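Arylamine n-acetyltransferase (PDB 1W5R) transfers an acetyl group, in this enzyme family from acetyl-CoA, to the amino nitrogen of arylamines. Local coordinates at residues Y11-L17 with A34-P40. The protein carries 1 engineered substitution. Residues are numbered along the deposited sequence; the frame is centred on the assembly and turned at random.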
ATOM      1  N   TYR A  11      26.865 -16.423  -9.536  1.00 16.82           N
ATOM      2  CA  TYR A  11      26.475 -15.066  -9.118  1.00 15.80           C
ATOM      3  C   TYR A  11      25.750 -14.311 -10.220  1.00 15.98           C
ATOM      4  O   TYR A  11      24.703 -13.709  -9.982  1.00 15.91           O
ATOM      5  CB  TYR A  11      27.671 -14.252  -8.633  1.00 15.12           C
ATOM      6  CG  TYR A  11      27.322 -12.803  -8.344  1.00 13.89           C
ATOM      7  CD1 TYR A  11      26.742 -12.431  -7.129  1.00 13.97           C
ATOM      8  CD2 TYR A  11      27.563 -11.812  -9.296  1.00 14.65           C
ATOM      9  CE1 TYR A  11      26.402 -11.105  -6.878  1.00 14.02           C
ATOM     10  CE2 TYR A  11      27.240 -10.485  -9.055  1.00 13.36           C
ATOM     11  CZ  TYR A  11      26.673 -10.134  -7.839  1.00 13.82           C
ATOM     12  OH  TYR A  11      26.365  -8.809  -7.604  1.00 13.20           O
ATOM     13  N   LEU A  12      26.296 -14.376 -11.431  1.00 16.49           N
ATOM     14  CA  LEU A  12      25.722 -13.662 -12.565  1.00 17.03           C
ATOM     15  C   LEU A  12      24.323 -14.155 -12.897  1.00 16.83           C
ATOM     16  O   LEU A  12      23.441 -13.353 -13.174  1.00 17.01           O
ATOM     17  CB  LEU A  12      26.650 -13.728 -13.782  1.00 17.70           C
ATOM     18  CG  LEU A  12      27.991 -13.014 -13.568  1.00 19.12           C
ATOM     19  CD1 LEU A  12      28.999 -13.469 -14.634  1.00 20.70           C
ATOM     20  CD2 LEU A  12      27.868 -11.489 -13.536  1.00 21.09           C
ATOM     21  N   THR A  13      24.123 -15.474 -12.859  1.00 16.77           N
ATOM     22  CA  THR A  13      22.787 -16.068 -13.007  1.00 17.16           C
ATOM     23  C   THR A  13      21.818 -15.607 -11.905  1.00 16.66           C
ATOM     24  O   THR A  13      20.669 -15.250 -12.184  1.00 16.72           O
ATOM     25  CB  THR A  13      22.857 -17.611 -13.036  1.00 17.83           C
ATOM     26  OG1 THR A  13      23.663 -18.018 -14.146  1.00 19.17           O
ATOM     27  CG2 THR A  13      21.462 -18.218 -13.172  1.00 18.44           C
ATOM     28  N   ARG A  14      22.303 -15.612 -10.662  1.00 16.70           N
ATOM     29  CA  ARG A  14      21.541 -15.157  -9.511  1.00 16.33           C
ATOM     30  C   ARG A  14      20.996 -13.747  -9.716  1.00 15.83           C
ATOM     31  O   ARG A  14      19.853 -13.455  -9.346  1.00 15.72           O
ATOM     32  CB  ARG A  14      22.427 -15.208  -8.257  1.00 15.68           C
ATOM     33  CG  ARG A  14      21.747 -14.741  -6.970  1.00 15.85           C
ATOM     34  CD  ARG A  14      20.826 -15.801  -6.404  1.00 14.57           C
ATOM     35  NE  ARG A  14      20.487 -15.493  -5.015  1.00 14.06           N
ATOM     36  CZ  ARG A  14      19.282 -15.133  -4.585  1.00 15.24           C
ATOM     37  NH1 ARG A  14      18.254 -15.034  -5.425  1.00 14.82           N
ATOM     38  NH2 ARG A  14      19.102 -14.865  -3.295  1.00 15.38           N
ATOM     39  N   ILE A  15      21.814 -12.872 -10.297  1.00 15.82           N
ATOM     40  CA  ILE A  15      21.408 -11.471 -10.501  1.00 16.60           C
ATOM     41  C   ILE A  15      20.829 -11.176 -11.892  1.00 18.18           C
ATOM     42  O   ILE A  15      20.503 -10.035 -12.203  1.00 17.83           O
ATOM     43  CB  ILE A  15      22.513 -10.454 -10.103  1.00 16.32           C
ATOM     44  CG1 ILE A  15      23.713 -10.500 -11.062  1.00 16.06           C
ATOM     45  CG2 ILE A  15      22.945 -10.692  -8.640  1.00 15.27           C
ATOM     46  CD1 ILE A  15      24.664  -9.315 -10.936  1.00 15.85           C
ATOM     47  N   GLY A  16      20.684 -12.214 -12.713  1.00 19.59           N
ATOM     48  CA  GLY A  16      20.010 -12.070 -14.005  1.00 22.62           C
ATOM     49  C   GLY A  16      20.868 -11.503 -15.118  1.00 24.86           C
ATOM     50  O   GLY A  16      20.347 -10.891 -16.059  1.00 25.27           O
ATOM     51  N   LEU A  17      22.178 -11.703 -15.008  1.00 26.75           N
ATOM     52  CA  LEU A  17      23.120 -11.361 -16.070  1.00 29.44           C
ATOM     53  C   LEU A  17      23.728 -12.640 -16.659  1.00 31.20           C
ATOM     54  O   LEU A  17      23.609 -13.722 -16.078  1.00 31.34           O
ATOM     55  CB  LEU A  17      24.226 -10.436 -15.541  1.00 29.31           C
ATOM     56  CG  LEU A  17      23.848  -9.056 -14.994  1.00 29.94           C
ATOM     57  CD1 LEU A  17      25.103  -8.339 -14.524  1.00 30.69           C
ATOM     58  CD2 LEU A  17      23.103  -8.207 -16.025  1.00 30.48           C
ATOM     59  N   ALA A  34      21.309  -4.907 -11.011  1.00 11.50           N
ATOM     60  CA  ALA A  34      20.860  -6.291 -11.033  1.00 11.88           C
ATOM     61  C   ALA A  34      20.896  -6.907  -9.633  1.00 11.49           C
ATOM     62  O   ALA A  34      19.966  -7.612  -9.222  1.00 12.21           O
ATOM     63  CB  ALA A  34      21.734  -7.101 -11.994  1.00 11.92           C
ATOM     64  N   HIS A  35      21.968  -6.618  -8.903  1.00 10.53           N
ATOM     65  CA  HIS A  35      22.088  -7.067  -7.515  1.00 10.47           C
ATOM     66  C   HIS A  35      20.936  -6.499  -6.661  1.00 10.46           C
ATOM     67  O   HIS A  35      20.273  -7.242  -5.918  1.00 10.07           O
ATOM     68  CB  HIS A  35      23.462  -6.670  -6.976  1.00 10.85           C
ATOM     69  CG  HIS A  35      23.792  -7.244  -5.630  1.00 10.50           C
ATOM     70  ND1 HIS A  35      24.877  -8.078  -5.433  1.00 10.74           N
ATOM     71  CD2 HIS A  35      23.212  -7.085  -4.413  1.00 10.21           C
ATOM     72  CE1 HIS A  35      24.947  -8.407  -4.155  1.00 11.14           C
ATOM     73  NE2 HIS A  35      23.949  -7.821  -3.515  1.00 10.70           N
ATOM     74  N   ASN A  36      20.667  -5.203  -6.821  1.00 10.43           N
ATOM     75  CA  ASN A  36      19.602  -4.526  -6.078  1.00 10.67           C
ATOM     76  C   ASN A  36      18.272  -5.262  -6.187  1.00 10.36           C
ATOM     77  O   ASN A  36      17.551  -5.403  -5.195  1.00  9.83           O
ATOM     78  CB  ASN A  36      19.364  -3.116  -6.645  1.00 10.55           C
ATOM     79  CG  ASN A  36      20.379  -2.072  -6.170  1.00 11.16           C
ATOM     80  OD1 ASN A  36      21.057  -2.198  -5.127  1.00 12.68           O
ATOM     81  ND2 ASN A  36      20.451  -1.002  -6.922  1.00  9.47           N
ATOM     82  N   ARG A  37      17.921  -5.685  -7.402  1.00 11.13           N
ATOM     83  CA  ARG A  37      16.605  -6.274  -7.616  1.00 11.39           C
ATOM     84  C   ARG A  37      16.537  -7.768  -7.369  1.00 11.32           C
ATOM     85  O   ARG A  37      15.446  -8.324  -7.306  1.00 11.78           O
ATOM     86  CB  ARG A  37      16.051  -5.971  -9.026  1.00 11.97           C
ATOM     87  CG  ARG A  37      16.755  -6.705 -10.175  1.00 11.92           C
ATOM     88  CD  ARG A  37      16.117  -6.395 -11.520  1.00 12.81           C
ATOM     89  NE  ARG A  37      16.345  -5.009 -11.941  1.00 13.86           N
ATOM     90  CZ  ARG A  37      17.357  -4.601 -12.708  1.00 14.85           C
ATOM     91  NH1 ARG A  37      17.446  -3.316 -13.043  1.00 15.52           N
ATOM     92  NH2 ARG A  37      18.290  -5.465 -13.141  1.00 14.43           N
ATOM     93  N   SER A  38      17.702  -8.414  -7.260  1.00 11.26           N
ATOM     94  CA  SER A  38      17.768  -9.882  -7.231  1.00 12.07           C
ATOM     95  C   SER A  38      18.070 -10.536  -5.886  1.00 12.09           C
ATOM     96  O   SER A  38      17.585 -11.648  -5.626  1.00 12.99           O
ATOM     97  CB  SER A  38      18.818 -10.379  -8.230  1.00 12.30           C
ATOM     98  OG  SER A  38      18.539  -9.956  -9.555  1.00 13.22           O
ATOM     99  N   ILE A  39      18.905  -9.883  -5.078  1.00 11.25           N
ATOM    100  CA  ILE A  39      19.322 -10.462  -3.796  1.00 10.94           C
ATOM    101  C   ILE A  39      18.809  -9.521  -2.699  1.00 10.31           C
ATOM    102  O   ILE A  39      19.264  -8.384  -2.595  1.00 10.11           O
ATOM    103  CB  ILE A  39      20.867 -10.661  -3.691  1.00 10.99           C
ATOM    104  CG1 ILE A  39      21.414 -11.431  -4.909  1.00 10.70           C
ATOM    105  CG2 ILE A  39      21.231 -11.392  -2.394  1.00 11.35           C
ATOM    106  CD1 ILE A  39      22.949 -11.632  -4.877  1.00 12.52           C
ATOM    107  N   PRO A  40      17.838  -9.988  -1.906  1.00  9.65           N
ATOM    108  CA  PRO A  40      17.277  -9.092  -0.909  1.00  9.19           C
ATOM    109  C   PRO A  40      18.175  -8.892   0.313  1.00  8.47           C
ATOM    110  O   PRO A  40      19.021  -9.737   0.627  1.00  8.82           O
ATOM    111  CB  PRO A  40      15.981  -9.803  -0.515  1.00  9.25           C
ATOM    112  CG  PRO A  40      16.328 -11.270  -0.638  1.00 11.37           C
ATOM    113  CD  PRO A  40      17.207 -11.323  -1.870  1.00 10.05           C
TER
HETATM  114  O   HOH W   1      18.658  -8.367 -13.167  1.00 21.02           O
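Two helix ends meet here in the N-terminal helical bundle of the arylamine N-acetyltransferase fold: the last turn of helix 8-14, closed by a Schellman motif, packs against the end of helix 25-38. Tyr11 reaches across first. Its OH hydrogen-bonds His35 ND1 at 2.7 Å, with the rings meeting rim to rim, while Tyr11 CE1 lies 4.0 Å from Ile39 CD1. His35 passes the connection inward through NE2 to His76, so the tyrosine is tied to helix 73-87 by a polar chain as well as by packing on Leu79, Leu80 and Val83. Arg14 lays its guanidinium against Ile39 CG1 on one face; its charged end is held by the carbonyls of Leu64 and Arg69. Ile15 is the wedge, pointing at the partner helix: Ile15 CD1 meets Ala34 CB at 3.8 Å and Ile15 CG2 meets Ile39 CD1 at 3.9 Å. The small Ala34 lets the backbone in close, with Ile15 O 3.2 Å from Ala34 CB. That same carbonyl accepts a bond from a water, 2.7 Å from Ile15 O and 2.9 Å from Arg37 NH2. Gly16 then takes the positive phi that closes the helix, and the chain turns so that Leu17 CG comes to 4.2 Å from Ala34 CB.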